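Local coordinates for HcgB (Methanococcus maripaludis, PDB 5D5P), which acts as a guanylyltransferase in the biosynthesis of the iron-guanylylpyridinol cofactor of [Fe]-hydrogenase, joining a pyridinol precursor to GMP drawn from GTP, at the interface of chains A and B. Residues are numbered along the deposited sequence; one frame, centred on the assembly and turned at random. Chains: chain A/B, HcgB.

The interface of chains A and B. Residues chain A 108, 130-133; chain B 22-23, 26-27, 152.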
ATOM      1  N   GLY A 108      -9.031  10.064  -4.202  1.00 24.68           N
ATOM      2  CA  GLY A 108     -10.085   9.072  -4.349  1.00 26.41           C
ATOM      3  C   GLY A 108      -9.592   7.657  -4.095  1.00 23.37           C
ATOM      4  O   GLY A 108     -10.411   6.743  -3.933  1.00 24.25           O
ATOM      5  N   SER A 130     -11.883   5.292   0.676  1.00 24.66           N
ATOM      6  CA  SER A 130     -12.290   6.682   0.757  1.00 26.70           C
ATOM      7  C   SER A 130     -13.579   6.855   1.580  1.00 30.40           C
ATOM      8  O   SER A 130     -14.457   6.007   1.572  1.00 26.72           O
ATOM      9  CB  SER A 130     -12.518   7.231  -0.657  1.00 28.85           C
ATOM     10  OG  SER A 130     -13.295   8.410  -0.611  1.00 30.77           O
ATOM     11  N   SER A 131     -13.716   7.984   2.262  1.00 30.84           N
ATOM     12  CA  SER A 131     -14.947   8.231   2.981  1.00 33.26           C
ATOM     13  C   SER A 131     -16.150   8.348   2.040  1.00 33.64           C
ATOM     14  O   SER A 131     -17.272   8.152   2.455  1.00 37.48           O
ATOM     15  CB  SER A 131     -14.809   9.495   3.824  1.00 40.88           C
ATOM     16  OG  SER A 131     -14.496  10.600   2.996  1.00 44.68           O
ATOM     17  N   ILE A 132     -15.909   8.630   0.764  1.00 33.03           N
ATOM     18  CA  ILE A 132     -16.987   8.683  -0.223  1.00 34.85           C
ATOM     19  C   ILE A 132     -17.656   7.315  -0.385  1.00 33.40           C
ATOM     20  O   ILE A 132     -18.856   7.202  -0.619  1.00 32.70           O
ATOM     21  CB  ILE A 132     -16.432   9.137  -1.611  1.00 34.92           C
ATOM     22  CG1 ILE A 132     -15.914  10.573  -1.538  1.00 36.24           C
ATOM     23  CG2 ILE A 132     -17.496   9.011  -2.714  1.00 36.02           C
ATOM     24  CD1 ILE A 132     -17.025  11.576  -1.501  1.00 37.72           C
ATOM     25  N   ILE A 133     -16.838   6.277  -0.278  1.00 32.76           N
ATOM     26  CA  ILE A 133     -17.267   4.903  -0.503  1.00 29.92           C
ATOM     27  C   ILE A 133     -17.806   4.260   0.772  1.00 31.20           C
ATOM     28  O   ILE A 133     -18.798   3.548   0.740  1.00 34.84           O
ATOM     29  CB  ILE A 133     -16.091   4.064  -1.043  1.00 28.99           C
ATOM     30  CG1 ILE A 133     -15.629   4.609  -2.407  1.00 26.81           C
ATOM     31  CG2 ILE A 133     -16.445   2.588  -1.139  1.00 31.69           C
ATOM     32  CD1 ILE A 133     -16.710   4.564  -3.464  1.00 26.60           C
TER
ATOM     33  N   ASP B  22     -12.264  13.862   0.515  1.00 37.67           N
ATOM     34  CA  ASP B  22     -12.419  13.485  -0.879  1.00 35.62           C
ATOM     35  C   ASP B  22     -13.737  13.959  -1.485  1.00 35.44           C
ATOM     36  O   ASP B  22     -14.666  14.433  -0.795  1.00 34.53           O
ATOM     37  CB  ASP B  22     -12.332  11.974  -1.074  1.00 37.84           C
ATOM     38  CG  ASP B  22     -11.066  11.381  -0.523  1.00 39.63           C
ATOM     39  OD1 ASP B  22     -10.149  12.152  -0.154  1.00 42.13           O
ATOM     40  OD2 ASP B  22     -10.988  10.127  -0.487  1.00 35.23           O
ATOM     41  N   LYS B  23     -13.788  13.831  -2.805  1.00 34.59           N
ATOM     42  CA  LYS B  23     -14.916  14.308  -3.577  1.00 37.90           C
ATOM     43  C   LYS B  23     -15.456  13.178  -4.435  1.00 31.55           C
ATOM     44  O   LYS B  23     -14.713  12.325  -4.896  1.00 30.41           O
ATOM     45  CB  LYS B  23     -14.492  15.489  -4.445  1.00 37.31           C
ATOM     46  CG  LYS B  23     -13.892  16.653  -3.651  1.00 42.05           C
ATOM     47  CD  LYS B  23     -13.871  17.938  -4.453  1.00 47.51           C
ATOM     48  CE  LYS B  23     -13.632  19.139  -3.551  1.00 54.18           C
ATOM     49  NZ  LYS B  23     -13.163  20.325  -4.341  1.00 57.79           N
ATOM     50  N   GLU B  26     -13.804  12.457  -7.756  1.00 26.73           N
ATOM     51  CA  GLU B  26     -12.539  11.735  -7.748  1.00 24.80           C
ATOM     52  C   GLU B  26     -12.780  10.250  -7.895  1.00 21.38           C
ATOM     53  O   GLU B  26     -12.051   9.564  -8.614  1.00 21.57           O
ATOM     54  CB  GLU B  26     -11.761  12.056  -6.464  1.00 24.92           C
ATOM     55  CG  GLU B  26     -11.366  13.550  -6.456  1.00 26.73           C
ATOM     56  CD  GLU B  26     -10.982  14.052  -5.094  1.00 32.56           C
ATOM     57  OE1 GLU B  26     -11.110  13.274  -4.123  1.00 31.94           O
ATOM     58  OE2 GLU B  26     -10.556  15.229  -4.989  1.00 35.03           O
ATOM     59  N   ILE B  27     -13.819   9.753  -7.237  1.00 21.54           N
ATOM     60  CA  ILE B  27     -14.197   8.364  -7.392  1.00 22.78           C
ATOM     61  C   ILE B  27     -14.694   8.118  -8.823  1.00 23.96           C
ATOM     62  O   ILE B  27     -14.295   7.129  -9.468  1.00 24.11           O
ATOM     63  CB  ILE B  27     -15.273   7.959  -6.355  1.00 25.32           C
ATOM     64  CG1 ILE B  27     -14.605   7.877  -4.973  1.00 27.26           C
ATOM     65  CG2 ILE B  27     -15.898   6.634  -6.716  1.00 28.51           C
ATOM     66  CD1 ILE B  27     -13.566   6.805  -4.874  1.00 30.65           C
ATOM     67  N   ARG B 152     -13.348  -0.931  -3.025  1.00 23.08           N
ATOM     68  CA  ARG B 152     -13.053   0.264  -2.232  1.00 26.11           C
ATOM     69  C   ARG B 152     -13.050   1.527  -3.081  1.00 24.68           C
ATOM     70  O   ARG B 152     -13.020   2.631  -2.538  1.00 25.33           O
ATOM     71  CB  ARG B 152     -11.723   0.108  -1.474  1.00 28.27           C
ATOM     72  CG  ARG B 152     -10.540  -0.048  -2.332  1.00 30.31           C
ATOM     73  CD  ARG B 152      -9.338  -0.505  -1.505  1.00 30.76           C
ATOM     74  NE  ARG B 152      -8.815   0.532  -0.614  1.00 25.50           N
ATOM     75  CZ  ARG B 152      -8.131   1.601  -1.041  1.00 22.42           C
ATOM     76  NH1 ARG B 152      -7.937   1.798  -2.340  1.00 20.93           N
ATOM     77  NH2 ARG B 152      -7.674   2.493  -0.155  1.00 24.20           N
TER
HETATM   78  O   HOH W   1     -11.102   4.471  -1.969  1.00 24.32           O
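In this two-fold symmetric interface between the two copies of the deposited assembly, probably that of the HcgB dimer, A:Ser130 and A:Ile132, in a loop after strand 122-128, meet the loop residue B:Asp22 and B:Ile27 of helix 24-35, a patch that would help join the copies. The A:Ser130 hydroxyl OG donates a hydrogen bond of 2.9 Å to the carboxylate oxygen OD2 of B:Asp22, meeting it on the anti side and 15° out of the carboxylate plane. Anti to its backbone N (chi1 162°), OG is turned across the interface yet stays within reach of its own loop, where it accepts a hydrogen bond of 3.0 Å from the backbone N of A:Ile132. An alanine at A:Ser130 would probably leave the B:Asp22 carboxylate without this mate and the A:Ile132 amide without its side-chain acceptor. Beside this polar link, A:Ile132 and B:Ile27 lie antiparallel, side by side, CG2 of the former 3.8 Å from CG1 of the latter. The A:Ile132 CD1 tip extends over the backbone of B:Asp22 and B:Lys23. B:Ile27 also touches A:Ile133, with its CD1 3.9 Å from A:Ile133 CG1, and the same methyl rests against the carbonyl oxygen of A:Gly108. On chain B, the B:Lys23 amide N bonds to B:Glu26 OE1 from above the carboxylate plane, a capping contact which would steady the first turn of helix 24-35. A water 2.7 Å from the carbonyl O of B:Arg152 also pairs with A:Gly108 O and A:Ser130 N, linking both chain A loops to chain B. Polar link, isoleucine packing and water, repeated by the two-fold axis, would help hold the two chains together.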